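Local coordinates for protein 3-keto-5-aminohexanoate cleavage enzyme (Ralstonia eutropha, PDB 3C6C) that probably cleaves 3-keto-5-aminohexanoate or a related beta-keto acid with the help of a divalent metal ion bound in a TIM barrel, at residues 56-61 with 96-101; 141-146 with 308-313; 210-215 with 242-247. All blocks are in the same frame, centred on the assembly; numbering follows the deposited sequence. Where two conformers were deposited one is given.

Interaction 1 of 3, residues 56-61 with 96-101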
# COMPACT_ATOMS: atom_id res chain seq x y z
N GLU A 56 3.70 1.19 39.12
CA GLU A 56 4.74 0.28 38.59
C GLU A 56 5.03 0.58 37.12
O GLU A 56 6.19 0.68 36.68
CB GLU A 56 4.25 -1.17 38.75
CG GLU A 56 5.12 -2.27 38.16
CD GLU A 56 4.42 -3.62 38.26
OE1 GLU A 56 4.32 -4.17 39.37
OE2 GLU A 56 3.94 -4.12 37.25
N ALA A 57 3.97 0.77 36.36
CA ALA A 57 4.10 1.14 34.94
C ALA A 57 4.80 2.49 34.79
O ALA A 57 5.72 2.65 33.99
CB ALA A 57 2.73 1.16 34.23
N ALA A 58 4.40 3.46 35.62
CA ALA A 58 5.00 4.80 35.60
C ALA A 58 6.50 4.72 35.85
O ALA A 58 7.33 5.33 35.17
CB ALA A 58 4.32 5.74 36.64
N LYS A 59 6.85 3.95 36.87
CA LYS A 59 8.24 3.86 37.30
C LYS A 59 9.10 3.21 36.21
O LYS A 59 10.30 3.45 36.12
CB LYS A 59 8.37 3.12 38.63
CG LYS A 59 7.98 3.96 39.81
CD LYS A 59 7.99 3.14 41.08
CE LYS A 59 7.61 3.94 42.32
NZ LYS A 59 7.50 3.03 43.52
N ALA A 60 8.47 2.37 35.40
CA ALA A 60 9.16 1.71 34.28
C ALA A 60 9.27 2.61 33.04
O ALA A 60 9.97 2.28 32.08
CB ALA A 60 8.50 0.38 33.93
N GLY A 61 8.56 3.74 33.08
CA GLY A 61 8.60 4.77 32.04
C GLY A 61 7.31 5.08 31.28
O GLY A 61 7.31 5.86 30.33
N THR A 96 3.86 9.41 42.67
CA THR A 96 4.26 9.16 41.29
C THR A 96 3.19 9.70 40.36
O THR A 96 2.01 9.45 40.55
CB THR A 96 4.47 7.65 41.02
OG1 THR A 96 5.57 7.16 41.81
CG2 THR A 96 4.74 7.38 39.53
N ASP A 97 3.65 10.47 39.38
CA ASP A 97 2.78 11.06 38.34
C ASP A 97 2.73 10.21 37.09
O ASP A 97 3.71 9.56 36.68
CB ASP A 97 3.24 12.47 37.99
CG ASP A 97 2.37 13.13 36.94
OD1 ASP A 97 1.12 13.21 37.12
OD2 ASP A 97 2.95 13.63 35.97
N ILE A 98 1.54 10.20 36.53
CA ILE A 98 1.22 9.55 35.24
C ILE A 98 -0.14 10.11 34.76
O ILE A 98 -1.02 10.41 35.59
CB ILE A 98 1.21 7.98 35.39
CG1 ILE A 98 1.12 7.29 34.01
CG2 ILE A 98 0.11 7.51 36.37
CD1 ILE A 98 1.58 5.83 34.01
N VAL A 99 -0.28 10.27 33.45
CA VAL A 99 -1.55 10.74 32.86
C VAL A 99 -2.54 9.59 33.03
O VAL A 99 -2.19 8.44 32.79
CB VAL A 99 -1.41 11.14 31.36
CG1 VAL A 99 -2.77 11.58 30.76
CG2 VAL A 99 -0.33 12.23 31.20
N LEU A 100 -3.74 9.92 33.49
CA LEU A 100 -4.81 8.93 33.67
C LEU A 100 -5.80 8.93 32.51
O LEU A 100 -6.29 9.96 32.07
CB LEU A 100 -5.57 9.16 34.97
CG LEU A 100 -4.77 9.20 36.26
CD1 LEU A 100 -5.67 9.45 37.46
CD2 LEU A 100 -3.95 7.93 36.38
N ASN A 101 -6.04 7.72 32.03
CA ASN A 101 -7.00 7.41 30.94
C ASN A 101 -7.98 6.36 31.46
O ASN A 101 -7.66 5.17 31.60
CB ASN A 101 -6.22 6.96 29.68
CG ASN A 101 -7.13 6.46 28.54
OD1 ASN A 101 -8.34 6.32 28.69
ND2 ASN A 101 -6.52 6.17 27.38

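Interaction 2 of 3, residues 141-146 with 308-313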
# COMPACT_ATOMS: atom_id res chain seq x y z
N PRO A 141 -10.37 12.44 35.04
CA PRO A 141 -9.09 12.09 34.44
C PRO A 141 -8.78 13.01 33.27
O PRO A 141 -9.66 13.70 32.76
CB PRO A 141 -9.34 10.68 33.90
CG PRO A 141 -10.78 10.68 33.57
CD PRO A 141 -11.44 11.49 34.64
N GLU A 142 -7.54 13.02 32.82
CA GLU A 142 -7.17 13.88 31.67
C GLU A 142 -7.74 13.31 30.38
O GLU A 142 -8.10 14.02 29.46
CB GLU A 142 -5.66 14.09 31.55
CG GLU A 142 -5.18 15.10 32.58
CD GLU A 142 -3.69 15.09 32.79
OE1 GLU A 142 -3.18 14.12 33.41
OE2 GLU A 142 -3.06 16.09 32.39
N ILE A 143 -7.84 11.99 30.37
CA ILE A 143 -8.24 11.25 29.17
C ILE A 143 -9.26 10.19 29.54
O ILE A 143 -9.26 9.68 30.64
CB ILE A 143 -7.02 10.57 28.49
CG1 ILE A 143 -5.96 11.61 28.07
CG2 ILE A 143 -7.44 9.71 27.31
CD1 ILE A 143 -4.65 10.99 27.63
N ALA A 144 -10.18 9.91 28.62
CA ALA A 144 -11.06 8.73 28.74
C ALA A 144 -11.29 8.10 27.38
O ALA A 144 -11.30 8.79 26.36
CB ALA A 144 -12.40 9.07 29.42
N SER A 145 -11.42 6.78 27.38
CA SER A 145 -11.57 5.99 26.15
C SER A 145 -13.02 5.87 25.70
O SER A 145 -13.93 5.52 26.48
CB SER A 145 -10.97 4.59 26.34
OG SER A 145 -9.60 4.69 26.71
N LEU A 146 -13.21 6.13 24.43
CA LEU A 146 -14.50 6.11 23.76
C LEU A 146 -14.41 5.27 22.50
O LEU A 146 -13.68 5.61 21.56
CB LEU A 146 -14.90 7.54 23.39
CG LEU A 146 -16.37 7.76 22.98
CD1 LEU A 146 -17.32 7.34 24.07
CD2 LEU A 146 -16.58 9.21 22.62
N ASP A 308 2.32 17.65 26.82
CA ASP A 308 2.69 18.70 25.85
C ASP A 308 2.33 18.31 24.40
O ASP A 308 1.80 19.13 23.63
CB ASP A 308 4.18 19.05 25.96
CG ASP A 308 4.53 19.75 27.27
OD1 ASP A 308 3.62 20.27 27.98
OD2 ASP A 308 5.75 19.79 27.58
N ILE A 309 2.63 17.07 24.04
CA ILE A 309 2.34 16.51 22.72
C ILE A 309 0.82 16.55 22.45
O ILE A 309 0.37 16.88 21.35
CB ILE A 309 2.96 15.08 22.53
CG1 ILE A 309 4.48 15.18 22.45
CG2 ILE A 309 2.37 14.36 21.31
CD1 ILE A 309 5.22 13.86 22.79
N MSE A 310 0.04 16.31 23.49
CA MSE A 310 -1.42 16.15 23.37
C MSE A 310 -2.15 17.45 23.60
O MSE A 310 -3.37 17.53 23.48
CB MSE A 310 -1.95 15.08 24.35
CG MSE A 310 -1.55 13.67 23.92
SE MSE A 310 -2.38 12.34 25.03
CE MSE A 310 -1.25 12.35 26.35
N GLY A 311 -1.39 18.47 23.96
CA GLY A 311 -1.95 19.80 24.28
C GLY A 311 -2.77 19.83 25.56
O GLY A 311 -3.69 20.63 25.72
N LEU A 312 -2.44 18.93 26.47
CA LEU A 312 -3.03 18.93 27.81
C LEU A 312 -2.25 19.92 28.68
O LEU A 312 -1.02 19.91 28.72
CB LEU A 312 -2.96 17.54 28.45
CG LEU A 312 -3.78 16.40 27.83
CD1 LEU A 312 -3.32 15.04 28.34
CD2 LEU A 312 -5.27 16.61 28.09
N SER A 313 -2.99 20.77 29.38
CA SER A 313 -2.34 21.72 30.30
C SER A 313 -1.64 20.96 31.41
O SER A 313 -2.04 19.88 31.82
CB SER A 313 -3.35 22.73 30.86
OG SER A 313 -4.42 22.07 31.51
O HOH W 1 -4.18 18.35 32.03

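Interaction 3 of 3, residues 210-215 with 242-247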
# COMPACT_ATOMS: atom_id res chain seq x y z
N LEU A 210 -7.23 12.64 19.42
CA LEU A 210 -6.56 11.36 19.75
C LEU A 210 -7.31 10.18 19.19
O LEU A 210 -8.46 9.92 19.55
CB LEU A 210 -6.50 11.16 21.28
CG LEU A 210 -5.93 12.24 22.16
CD1 LEU A 210 -5.89 11.72 23.61
CD2 LEU A 210 -4.54 12.69 21.66
N PHE A 211 -6.63 9.44 18.33
CA PHE A 211 -7.16 8.23 17.72
C PHE A 211 -6.29 7.03 18.13
O PHE A 211 -5.06 7.11 18.19
CB PHE A 211 -7.15 8.27 16.20
CG PHE A 211 -8.16 9.20 15.57
CD1 PHE A 211 -7.92 10.56 15.52
CD2 PHE A 211 -9.30 8.70 14.95
CE1 PHE A 211 -8.82 11.40 14.91
CE2 PHE A 211 -10.22 9.55 14.34
CZ PHE A 211 -9.96 10.89 14.32
N GLN A 212 -6.95 5.92 18.40
CA GLN A 212 -6.24 4.65 18.58
C GLN A 212 -6.89 3.50 17.86
O GLN A 212 -8.07 3.21 18.02
CB GLN A 212 -6.10 4.29 20.05
CG GLN A 212 -5.46 2.94 20.30
CD GLN A 212 -4.94 2.80 21.73
OE1 GLN A 212 -3.72 2.78 21.94
NE2 GLN A 212 -5.85 2.72 22.70
N MSE A 213 -6.07 2.81 17.08
CA MSE A 213 -6.50 1.59 16.39
C MSE A 213 -6.37 0.38 17.30
O MSE A 213 -5.28 0.05 17.78
CB MSE A 213 -5.63 1.29 15.16
CG MSE A 213 -5.38 2.43 14.25
SE MSE A 213 -4.15 1.79 12.88
CE MSE A 213 -3.72 3.41 12.34
N VAL A 214 -7.51 -0.25 17.53
CA VAL A 214 -7.62 -1.57 18.15
C VAL A 214 -7.46 -2.62 17.05
O VAL A 214 -8.29 -2.71 16.13
CB VAL A 214 -8.98 -1.76 18.89
CG1 VAL A 214 -9.01 -3.12 19.62
CG2 VAL A 214 -9.23 -0.58 19.88
N LEU A 215 -6.38 -3.39 17.13
CA LEU A 215 -6.07 -4.38 16.09
C LEU A 215 -6.13 -5.82 16.58
O LEU A 215 -5.64 -6.17 17.62
CB LEU A 215 -4.70 -4.10 15.45
CG LEU A 215 -4.47 -2.72 14.83
CD1 LEU A 215 -3.01 -2.52 14.45
CD2 LEU A 215 -5.41 -2.50 13.61
N ALA A 242 -2.37 6.18 17.84
CA ALA A 242 -1.74 4.98 18.41
C ALA A 242 -2.37 3.74 17.79
O ALA A 242 -3.40 3.80 17.15
CB ALA A 242 -1.92 4.98 19.92
N ALA A 243 -1.70 2.61 17.99
CA ALA A 243 -2.20 1.32 17.55
C ALA A 243 -1.68 0.28 18.53
O ALA A 243 -0.59 0.44 19.07
CB ALA A 243 -1.74 1.01 16.11
N PHE A 244 -2.50 -0.72 18.80
CA PHE A 244 -2.03 -1.83 19.64
C PHE A 244 -2.62 -3.16 19.22
O PHE A 244 -3.60 -3.23 18.52
CB PHE A 244 -2.32 -1.52 21.11
CG PHE A 244 -3.76 -1.68 21.51
CD1 PHE A 244 -4.63 -0.62 21.42
CD2 PHE A 244 -4.23 -2.89 22.00
CE1 PHE A 244 -5.93 -0.77 21.81
CE2 PHE A 244 -5.55 -3.05 22.37
CZ PHE A 244 -6.40 -1.98 22.29
N GLY A 245 -1.94 -4.21 19.64
CA GLY A 245 -2.39 -5.56 19.47
C GLY A 245 -2.51 -6.35 20.76
O GLY A 245 -2.10 -5.95 21.86
N ILE A 246 -3.08 -7.51 20.57
CA ILE A 246 -3.44 -8.42 21.66
C ILE A 246 -2.54 -9.66 21.64
O ILE A 246 -2.13 -10.13 20.58
CB ILE A 246 -4.92 -8.87 21.48
CG1 ILE A 246 -5.87 -7.65 21.39
CG2 ILE A 246 -5.35 -9.81 22.59
CD1 ILE A 246 -5.83 -6.77 22.61
N GLY A 247 -2.26 -10.16 22.83
CA GLY A 247 -1.47 -11.38 22.98
C GLY A 247 -0.12 -11.31 22.29
O GLY A 247 0.67 -10.40 22.51
O HOH W 2 -3.87 -8.24 17.99

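Interaction 1 of 3, residues 56-61 with 96-101
The one flat group that meets Ala58 across this contact is the peptide carbonyl of Asp97, whose O lies 3.9 Å from Ala58 CB; no aromatic ring takes part, and the remaining neighbours are tetrahedral carbons. The two segments belong to a TIM barrel: the last turn of helix 47-60 rests on the chain that runs from helix 81-92 into strand 99-103. Ala58 carries the contact from the helix side. Its methyl enters between Thr96 and Ile98, and a small residue suits a place where CB already sits 3.3 Å from Thr96 CG2, tighter than usual for two carbons. Thr96 presents CG2 to the helix because CG2 stands opposite the backbone N, while OG1 (chi1 -64°) swings beside that N and out toward Lys59. There the extended lysine chain crosses the threonine at about a right angle, its CE 3.8 Å from Thr96 OG1. Ile98 closes the inner side, with CD1 3.8 Å from Ala58 CB, and its branched apolar chain is buried against Ala62, Ala65 and Val91. Asp97 points away from the helix and forms a salt bridge with Arg307. The helix ends in a Schellman motif at Gly61, whose positive phi of 118° is a backbone shape that glycine takes without strain, and Gly61 N donates to Ala58 O at 2.9 Å.

Interaction 2 of 3, residues 141-146 with 308-313
The backbones of Glu142 and Leu312 stay well apart, their CA atoms 7.6 Å from each other, and side chains bridge the gap. Leu312 reaches across with both methyls: CD1 lies 4.1 Å from Glu142 CB, while CD2 approaches the backbone O of the same residue. Its branched, flexible end suits a place beside the aliphatic base of a glutamate, which leaves the carboxylate to be used further out. Deeper in, Ile143 CD1 meets the SE atom of Met310, present as selenomethionine, at 3.7 Å, the two side chains crossing at about a right angle. The bend at chi3 (-83°) folds the end methyl of Met310 back so that CE, too, comes within 3.9 Å of Ile143 CD1. In the TIM barrel these residues sit at the N-terminal end of strand 143-147, where the C-terminal helix 303-310 and the turn after it pack under the barrel; Met310 also touches Ile25 of strand 23-29. A long, supple, unbranched side chain is well fitted to a place between two strands. Gly311, with positive phi, ends the helix in a Schellman motif and lets the chain turn so that Leu312 faces the strand. Nearer the surface Glu142 OE2 makes a salt bridge with Arg307 NE and also takes a short bond of 2.5 Å from a water, which donates its other proton to Ser313 O at 2.6 Å.

Interaction 3 of 3, residues 210-215 with 242-247
Ala242 O is gripped twice by the neighbouring strand: the N of Met213 (selenomethionine here) donates to it at 2.8 Å, tilted 32° from the carbonyl plane, and Gln212 CA adds a CA-H...O contact at 3.3 Å. This is the parallel pairing of strands 210-214 and 240-244, the two strands of a beta-alpha-beta unit of the TIM barrel, joined through helix 225-232. Met213 O likewise has two partners, Phe244 N and Ala243 CA, but Phe244 N comes almost straight onto it. On the face with Gln212 and Val214, Phe244 CG takes the position between its backbone N and carbonyl carbon (chi1 76°), which brings the ring over toward the other strand. Gln212 meets the ring at its edge, Gln212 CD 3.4 Å from Phe244 CD1, with amide and ring planes 69° apart; its NE2 is hydrogen-bonded to Glu186. Val214 runs alongside the phenylalanine, its CG2 3.8 Å from Phe244 CE1, and Arg265 makes a cation-pi contact with the ring. On the other face, Ala243 is small enough to fit beside Met213 and against Met228 of helix 225-232. Further along the two chains, a water donates to Leu215 O at 2.7 Å and accepts from Ile246 N at 2.8 Å.

How the interactions relate
All three contacts reach one barrel sheet. Interactions 1 and 2 use neighbouring strands, 99-103 and 143-147, with centres about 14 Å apart; Leu100 O probably accepts a bond from Ile143 N, and Asn101 OD1 one from Ser145 OG. Arg307 is common to both, which ties the last helix to each. Interaction 3 lies about 19 Å from interaction 1 and about 17 Å from interaction 2, between centres, yet Leu210 CD1 packs against Met310 SE at 3.8 Å. Along the chain, interaction 1 closes before interaction 2 opens, and interaction 3 is nested inside the long loop that interaction 2 closes. The C-terminal segment thus reaches strands 23-29, 143-147 and 210-214, which lie far apart in sequence.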